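Side-chain contacts in putative ABC transporter subunit, substrate-binding component (Rhodopseudomonas palustris, PDB 4EVQ), which binds 4-hydroxybenzoate between its two lobes, probably as the solute-binding component of an ABC transporter taking up lignin-derived benzoates: residues A97-A102 against T109-A114; T156-Y161 against E166-F171; F240-V245 against R348-G353. One frame throughout, in Å; residues are numbered along the deposited sequence.

Contact 1. Residues A97-A102 against T109-A114; sequences AMVKIA and TIVPNA. With PHB (p-hydroxybenzoic acid), chain H.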
# COMPACT_ATOMS: atom_id res chain seq x y z
N ALA A 97 13.63 -6.10 5.17
CA ALA A 97 14.49 -6.55 6.27
C ALA A 97 13.66 -7.24 7.33
O ALA A 97 14.11 -8.23 7.94
CB ALA A 97 15.20 -5.33 6.83
N MSE A 98 12.46 -6.75 7.57
CA MSE A 98 11.55 -7.36 8.56
C MSE A 98 11.17 -8.74 8.10
O MSE A 98 11.22 -9.70 8.90
CB MSE A 98 10.30 -6.48 8.72
CG MSE A 98 9.36 -6.92 9.79
SE MSE A 98 7.53 -6.27 9.57
CE MSE A 98 7.02 -7.55 8.22
N VAL A 99 10.74 -8.89 6.86
CA VAL A 99 10.30 -10.18 6.35
C VAL A 99 11.45 -11.17 6.30
O VAL A 99 11.23 -12.36 6.55
CB VAL A 99 9.66 -10.01 4.96
CG1 VAL A 99 9.46 -11.37 4.28
CG2 VAL A 99 8.37 -9.29 5.08
N LYS A 100 12.67 -10.72 6.07
CA LYS A 100 13.80 -11.63 6.03
C LYS A 100 13.91 -12.37 7.35
O LYS A 100 14.22 -13.57 7.40
CB LYS A 100 15.10 -10.88 5.71
CG LYS A 100 16.31 -11.75 5.62
CD LYS A 100 17.53 -10.95 5.12
CE LYS A 100 18.77 -11.88 5.00
NZ LYS A 100 19.93 -11.15 4.42
N ILE A 101 13.74 -11.68 8.47
CA ILE A 101 13.74 -12.32 9.79
C ILE A 101 12.47 -13.10 10.05
O ILE A 101 12.50 -14.23 10.52
CB ILE A 101 13.85 -11.20 10.86
CG1 ILE A 101 15.19 -10.49 10.72
CG2 ILE A 101 13.66 -11.75 12.26
CD1 ILE A 101 15.27 -9.21 11.43
N ALA A 102 11.32 -12.51 9.79
CA ALA A 102 10.08 -13.15 10.11
C ALA A 102 9.90 -14.46 9.37
O ALA A 102 9.36 -15.41 9.95
CB ALA A 102 8.90 -12.19 9.83
N THR A 109 2.79 -13.28 10.02
CA THR A 109 3.25 -11.94 9.60
C THR A 109 2.37 -11.41 8.49
O THR A 109 2.20 -12.06 7.46
CB THR A 109 4.70 -12.03 9.11
OG1 THR A 109 5.52 -12.49 10.18
CG2 THR A 109 5.23 -10.69 8.64
N ILE A 110 1.84 -10.21 8.68
CA ILE A 110 1.01 -9.56 7.67
C ILE A 110 1.62 -8.19 7.33
O ILE A 110 1.83 -7.37 8.19
CB ILE A 110 -0.45 -9.40 8.17
CG1 ILE A 110 -1.01 -10.73 8.68
CG2 ILE A 110 -1.30 -8.72 7.12
CD1 ILE A 110 -2.31 -10.57 9.46
N VAL A 111 1.89 -8.00 6.05
CA VAL A 111 2.40 -6.73 5.52
C VAL A 111 1.22 -5.91 5.06
O VAL A 111 0.53 -6.30 4.12
CB VAL A 111 3.36 -6.99 4.38
CG1 VAL A 111 3.86 -5.68 3.76
CG2 VAL A 111 4.52 -7.83 4.82
N PRO A 112 0.98 -4.75 5.69
CA PRO A 112 -0.25 -3.99 5.44
C PRO A 112 -0.02 -2.80 4.48
O PRO A 112 -0.90 -1.97 4.34
CB PRO A 112 -0.62 -3.49 6.84
CG PRO A 112 0.69 -3.15 7.42
CD PRO A 112 1.63 -4.23 6.89
N ASN A 113 1.17 -2.67 3.94
CA ASN A 113 1.37 -1.68 2.89
C ASN A 113 2.57 -1.98 1.98
O ASN A 113 2.40 -2.10 0.76
CB ASN A 113 1.58 -0.24 3.41
CG ASN A 113 1.66 0.74 2.26
OD1 ASN A 113 0.66 0.98 1.59
ND2 ASN A 113 2.88 1.21 1.95
N ALA A 114 3.78 -2.08 2.53
CA ALA A 114 5.00 -2.14 1.73
C ALA A 114 4.82 -3.02 0.51
O ALA A 114 4.49 -4.20 0.63
CB ALA A 114 6.18 -2.64 2.55
C1' PHB H . 6.60 1.46 0.01
O1' PHB H . 7.71 1.86 0.41
O2' PHB H . 6.40 0.23 -0.34
C1 PHB H . 5.43 2.35 -0.10
C2 PHB H . 5.37 3.49 0.70
C3 PHB H . 4.28 4.35 0.59
C4 PHB H . 3.29 4.07 -0.29
C5 PHB H . 3.32 2.93 -1.08
C6 PHB H . 4.39 2.10 -0.97
O4 PHB H . 2.23 4.89 -0.41
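In the beta-alpha-beta unit of strand 85-88, helix 92-105 and strand 109-111, Met98, Val99 and Ala102 of the helix pack on Thr109 and Val111 of the strand that follows. The two run almost antiparallel, their local axes 161° apart, and no hydrogen bond crosses between them. Met98, a selenomethionine, extends with CG anti to the backbone N (chi1 -174°) and bends at its last torsion, which puts methyl CE tip to tip with Thr109 CG2 at 3.6 Å. Met98 CE also lies 4.2 Å from Val111 CG2. Val111 CG2 meets Val99 CG2 at 4.1 Å, the two side chains crossing at about a right angle. At the end of the pairing Ala102 CB sits 3.4 Å from Thr109 OG1, a van der Waals contact of a methyl; the hydroxyl itself is hydrogen-bonded to Ile107 O. Just past the strand, the chain reaches the 4-hydroxybenzoate: Asn113 ND2 comes within 3.4 Å of ring atom C6, and Asn113 is held by Val90 O and Gln292. Leu86 of strand 85-88 touches Met98, Ala102 and Thr109, helix 67-80 flanks Met98 through Thr74, and Phe129 of strand 128-130 pairs with the backbone of Thr109 and Val111.

Contact 2. Residues T156-Y161 against E166-F171; sequences TVTWKY and EMVSGF. With PHB (p-hydroxybenzoic acid), chain H.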
# COMPACT_ATOMS: atom_id res chain seq x y z
N THR A 156 9.24 10.02 -15.75
CA THR A 156 8.91 9.53 -14.41
C THR A 156 9.64 10.34 -13.35
O THR A 156 10.75 10.87 -13.61
CB THR A 156 9.22 8.05 -14.21
OG1 THR A 156 10.62 7.88 -14.15
CG2 THR A 156 8.63 7.19 -15.29
N VAL A 157 9.01 10.50 -12.19
CA VAL A 157 9.67 11.17 -11.09
C VAL A 157 9.24 10.48 -9.78
O VAL A 157 8.04 10.26 -9.54
CB VAL A 157 9.39 12.68 -11.10
CG1 VAL A 157 7.95 12.98 -11.03
CG2 VAL A 157 10.17 13.38 -10.02
N THR A 158 10.21 10.19 -8.94
CA THR A 158 9.92 9.48 -7.69
C THR A 158 11.10 9.62 -6.76
O THR A 158 12.10 10.24 -7.09
CB THR A 158 9.55 8.00 -7.92
OG1 THR A 158 9.03 7.45 -6.70
CG2 THR A 158 10.73 7.19 -8.34
N TRP A 159 10.96 9.04 -5.57
CA TRP A 159 12.03 8.97 -4.60
C TRP A 159 12.98 7.80 -4.91
O TRP A 159 12.55 6.74 -5.40
CB TRP A 159 11.45 8.79 -3.19
CG TRP A 159 10.98 10.06 -2.54
CD1 TRP A 159 11.64 11.25 -2.52
CD2 TRP A 159 9.78 10.25 -1.80
NE1 TRP A 159 10.94 12.15 -1.78
CE2 TRP A 159 9.79 11.57 -1.31
CE3 TRP A 159 8.72 9.42 -1.45
CZ2 TRP A 159 8.77 12.09 -0.52
CZ3 TRP A 159 7.74 9.91 -0.66
CH2 TRP A 159 7.74 11.25 -0.22
N LYS A 160 14.25 8.02 -4.59
CA LYS A 160 15.31 7.06 -4.84
C LYS A 160 15.37 6.01 -3.70
O LYS A 160 16.23 6.04 -2.82
CB LYS A 160 16.63 7.76 -5.04
CG LYS A 160 17.73 6.82 -5.59
CD LYS A 160 19.00 7.49 -6.04
CE LYS A 160 20.01 6.42 -6.43
NZ LYS A 160 20.49 5.60 -5.28
N TYR A 161 14.43 5.09 -3.73
CA TYR A 161 14.48 3.93 -2.86
C TYR A 161 13.66 2.84 -3.55
O TYR A 161 13.01 3.09 -4.55
CB TYR A 161 14.05 4.22 -1.41
CG TYR A 161 12.56 4.20 -1.13
CD1 TYR A 161 11.78 5.27 -1.48
CD2 TYR A 161 11.94 3.14 -0.47
CE1 TYR A 161 10.42 5.29 -1.18
CE2 TYR A 161 10.61 3.16 -0.18
CZ TYR A 161 9.84 4.23 -0.53
OH TYR A 161 8.51 4.27 -0.23
N GLU A 166 10.84 0.29 -8.02
CA GLU A 166 10.05 -0.83 -8.52
C GLU A 166 8.76 -0.41 -9.19
O GLU A 166 8.30 -1.07 -10.12
CB GLU A 166 9.74 -1.78 -7.36
CG GLU A 166 10.96 -2.60 -6.92
CD GLU A 166 10.73 -3.49 -5.70
OE1 GLU A 166 9.60 -3.57 -5.20
OE2 GLU A 166 11.69 -4.15 -5.28
N MSE A 167 8.09 0.60 -8.65
CA MSE A 167 6.90 1.10 -9.30
C MSE A 167 7.22 1.77 -10.64
O MSE A 167 6.42 1.67 -11.58
CB MSE A 167 6.14 2.04 -8.40
CG MSE A 167 5.41 1.34 -7.28
SE MSE A 167 4.17 2.44 -6.31
CE MSE A 167 5.00 2.38 -4.63
N VAL A 168 8.36 2.44 -10.75
CA VAL A 168 8.76 2.99 -12.05
C VAL A 168 9.12 1.86 -12.98
O VAL A 168 8.78 1.89 -14.17
CB VAL A 168 9.91 4.01 -11.87
CG1 VAL A 168 10.64 4.26 -13.18
CG2 VAL A 168 9.42 5.32 -11.30
N SER A 169 9.79 0.83 -12.49
CA SER A 169 10.17 -0.30 -13.36
C SER A 169 8.94 -0.99 -13.96
O SER A 169 8.90 -1.26 -15.14
CB SER A 169 11.01 -1.27 -12.57
OG SER A 169 11.40 -2.38 -13.35
N GLY A 170 7.91 -1.22 -13.15
CA GLY A 170 6.69 -1.83 -13.66
C GLY A 170 6.00 -0.95 -14.68
O GLY A 170 5.54 -1.42 -15.72
N PHE A 171 5.89 0.33 -14.38
CA PHE A 171 5.33 1.26 -15.31
C PHE A 171 6.08 1.22 -16.65
O PHE A 171 5.48 1.20 -17.72
CB PHE A 171 5.39 2.69 -14.71
CG PHE A 171 5.34 3.77 -15.75
CD1 PHE A 171 4.14 4.15 -16.32
CD2 PHE A 171 6.50 4.35 -16.21
CE1 PHE A 171 4.12 5.06 -17.39
CE2 PHE A 171 6.47 5.28 -17.24
CZ PHE A 171 5.26 5.62 -17.82
C1' PHB H . 6.60 1.46 0.01
O1' PHB H . 7.71 1.86 0.41
O2' PHB H . 6.40 0.23 -0.34
C1 PHB H . 5.43 2.35 -0.10
C2 PHB H . 5.37 3.49 0.70
C3 PHB H . 4.28 4.35 0.59
C4 PHB H . 3.29 4.07 -0.29
C5 PHB H . 3.32 2.93 -1.08
C6 PHB H . 4.39 2.10 -0.97
O4 PHB H . 2.23 4.89 -0.41
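Strand 156-159 and helix 166-171 run nearly antiparallel, 158° between their directions and 9.4 Å between their axes, with Thr156 and Val168 closest in backbone. These two side chains meet tip to tip. Val168 CG1 lies 3.7 Å from Thr156 OG1, while the other branch, Val168 CG2, touches Thr158 CG2 at 3.7 Å, those two side chains running alongside in opposite senses. Both threonine hydroxyls are spoken for: Thr156 OG1 bonds to Asp185 of the neighbouring strand, and Thr158 OG1 to Phe213 O. With chi1 at 71°, Thr156 turns OG1 between its backbone N and carbonyl carbon and leaves methyl CG2 to approach Phe171 CE2 at 3.5 Å, obliquely to the ring. Phe171 is also stacked with Tyr211 of strand 209-213. The pairing is the first half of the beta-alpha-beta unit of strand 153-159, helix 162-177 and strand 181-188, and the turn between strand and helix opens onto the ligand site. There Tyr161, at the N-cap position of the helix, donates from OH to carboxylate oxygen O1' of 4-hydroxybenzoate at 2.6 Å; the oxygen lies at the edge of the ring, near its plane. The same hydroxyl is also hydrogen-bonded to Tyr29 OH, which together with stacking on His91 helps to position the Tyr161 ring. Further along the helix, a kink about the CG-SE bond of selenomethionine Met167 sets methyl CE 3.7 Å from ligand ring atom C6, and the side chain also packs on Phe240.

Contact 3. Residues F240-V245 against R348-G353; sequences FLTDGV and RELKGG. With PHB (p-hydroxybenzoic acid), chain H.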
# COMPACT_ATOMS: atom_id res chain seq x y z
N PHE A 240 -1.34 6.09 -4.53
CA PHE A 240 -0.66 6.63 -3.36
C PHE A 240 -0.35 8.12 -3.54
O PHE A 240 -0.19 8.83 -2.55
CB PHE A 240 0.62 5.86 -3.06
CG PHE A 240 0.47 4.39 -3.21
CD1 PHE A 240 -0.37 3.70 -2.37
CD2 PHE A 240 1.09 3.71 -4.25
CE1 PHE A 240 -0.58 2.35 -2.55
CE2 PHE A 240 0.84 2.34 -4.44
CZ PHE A 240 0.02 1.68 -3.60
N LEU A 241 -0.23 8.57 -4.79
CA LEU A 241 0.11 9.97 -5.08
C LEU A 241 -0.98 10.89 -4.57
O LEU A 241 -0.67 12.01 -4.21
CB LEU A 241 0.24 10.10 -6.59
CG LEU A 241 0.59 11.48 -7.12
CD1 LEU A 241 1.94 11.94 -6.61
CD2 LEU A 241 0.54 11.49 -8.65
N THR A 242 -2.24 10.46 -4.53
CA THR A 242 -3.33 11.31 -4.08
C THR A 242 -4.03 10.88 -2.80
O THR A 242 -4.69 11.70 -2.16
CB THR A 242 -4.38 11.50 -5.21
OG1 THR A 242 -4.95 10.23 -5.59
CG2 THR A 242 -3.75 12.11 -6.44
N ASP A 243 -3.91 9.60 -2.43
CA ASP A 243 -4.67 9.15 -1.28
C ASP A 243 -4.23 9.82 0.03
O ASP A 243 -3.07 9.83 0.36
CB ASP A 243 -4.63 7.63 -1.14
CG ASP A 243 -5.87 6.95 -1.71
OD1 ASP A 243 -6.26 7.28 -2.85
OD2 ASP A 243 -6.47 6.07 -1.01
N GLY A 244 -5.20 10.38 0.73
CA GLY A 244 -4.98 11.06 1.98
C GLY A 244 -4.69 12.53 1.90
O GLY A 244 -4.66 13.17 2.95
N VAL A 245 -4.45 13.06 0.71
CA VAL A 245 -4.03 14.46 0.54
C VAL A 245 -4.99 15.21 -0.34
O VAL A 245 -4.72 16.37 -0.67
CB VAL A 245 -2.59 14.58 0.03
CG1 VAL A 245 -1.60 13.97 1.06
CG2 VAL A 245 -2.40 14.04 -1.35
N ARG A 348 -8.85 6.13 -11.76
CA ARG A 348 -9.47 7.16 -10.94
C ARG A 348 -9.05 8.54 -11.41
O ARG A 348 -8.00 8.70 -12.00
CB ARG A 348 -9.04 7.04 -9.48
CG ARG A 348 -9.01 5.59 -8.99
CD ARG A 348 -8.64 5.43 -7.55
NE ARG A 348 -7.43 6.14 -7.19
CZ ARG A 348 -7.10 6.48 -5.95
NH1 ARG A 348 -7.84 6.08 -4.94
NH2 ARG A 348 -6.05 7.23 -5.72
N GLU A 349 -9.84 9.53 -11.06
CA GLU A 349 -9.45 10.92 -11.25
C GLU A 349 -9.75 11.67 -9.97
O GLU A 349 -10.81 11.47 -9.36
CB GLU A 349 -10.25 11.57 -12.41
CG GLU A 349 -9.87 13.01 -12.71
CD GLU A 349 -10.61 13.58 -13.89
OE1 GLU A 349 -11.26 12.81 -14.62
OE2 GLU A 349 -10.55 14.81 -14.05
N LEU A 350 -8.86 12.56 -9.58
CA LEU A 350 -9.12 13.42 -8.45
C LEU A 350 -10.01 14.54 -8.94
O LEU A 350 -9.67 15.27 -9.89
CB LEU A 350 -7.78 13.88 -7.89
CG LEU A 350 -7.66 14.76 -6.68
CD1 LEU A 350 -8.57 14.22 -5.59
CD2 LEU A 350 -6.20 14.88 -6.28
N LYS A 351 -11.21 14.65 -8.36
CA LYS A 351 -12.16 15.69 -8.74
C LYS A 351 -12.94 16.07 -7.51
O LYS A 351 -13.56 15.23 -6.87
CB LYS A 351 -13.13 15.16 -9.79
CG LYS A 351 -13.76 16.30 -10.59
CD LYS A 351 -12.71 17.08 -11.42
CE LYS A 351 -13.34 18.26 -12.10
NZ LYS A 351 -12.91 19.49 -11.44
N GLY A 352 -12.94 17.35 -7.18
CA GLY A 352 -13.75 17.81 -6.09
C GLY A 352 -13.30 17.38 -4.72
O GLY A 352 -14.11 17.30 -3.80
N GLY A 353 -12.00 17.14 -4.56
CA GLY A 353 -11.48 16.77 -3.26
C GLY A 353 -11.57 15.30 -2.90
O GLY A 353 -11.41 14.97 -1.74
C1' PHB H . 6.60 1.46 0.01
O1' PHB H . 7.71 1.86 0.41
O2' PHB H . 6.40 0.23 -0.34
C1 PHB H . 5.43 2.35 -0.10
C2 PHB H . 5.37 3.49 0.70
C3 PHB H . 4.28 4.35 0.59
C4 PHB H . 3.29 4.07 -0.29
C5 PHB H . 3.32 2.93 -1.08
C6 PHB H . 4.39 2.10 -0.97
O4 PHB H . 2.23 4.89 -0.41
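Asp243 and Arg348 carry the tight, polar half of this contact, a buried salt bridge between the loop after strand 235-238 and strand 345-351. The guanidinium comes end-on, and NH1 and NH2 both close on a single oxygen: Arg348 NH2 lies 2.9 Å from Asp243 OD1, nearly along the C-O axis, and Arg348 NH1, also 2.9 Å from Asp243 OD1, arrives on the syn side. OD1 sits in the guanidinium plane, but the carboxylate is turned 29° from it. Arg348 gets there by bending at chi3 (-51°), and its NE is tied back to Thr258. The second carboxylate oxygen, OD2, accepts from Val288 N. Were Asp243 replaced by an alanine, the buried guanidinium would probably lose its counter-charge and Val288 N that acceptor. Alongside, Thr242 OG1 approaches Arg348 NH2 without bonding to it. The apolar half rests on one methyl pair, Thr242 CG2 and Leu350 CD2 at 3.7 Å, from side chains that overlap in passing. Beyond it the packing gives way to solvent: the chain runs on to exposed Lys351 and Gly352, and Gly244 lies at the surface of the loop. Toward the ligand, Phe240 lays one ring face against 4-hydroxybenzoate, with C5 3.8 Å above the ring plane. This loop follows the C-terminal end of strand 235-238 and lines the ligand cleft between the lobes, as loops at strand ends do in periplasmic binding proteins.

All three contacts are buried and all reach 4-hydroxybenzoate, but from different elements. Contacts 1 and 2 each pair a helix with a strand of a beta-alpha-beta unit, in two different sheets, largely through methyl groups, including those of threonines, with an aromatic ring added in contact 2 and no hydrogen bond across. Contact 3 joins parts more than a hundred residues apart in sequence, and there a salt bridge does much of the work; its outer end also reaches exposed residues. Contacts 2 and 3 both reach the same seven-stranded sheet and touch directly, Met167 SE lying 3.8 Å from Phe240 CE2. Contact 1, in the six-stranded sheet, touches neither; its centre is about 27 Å from that of contact 3.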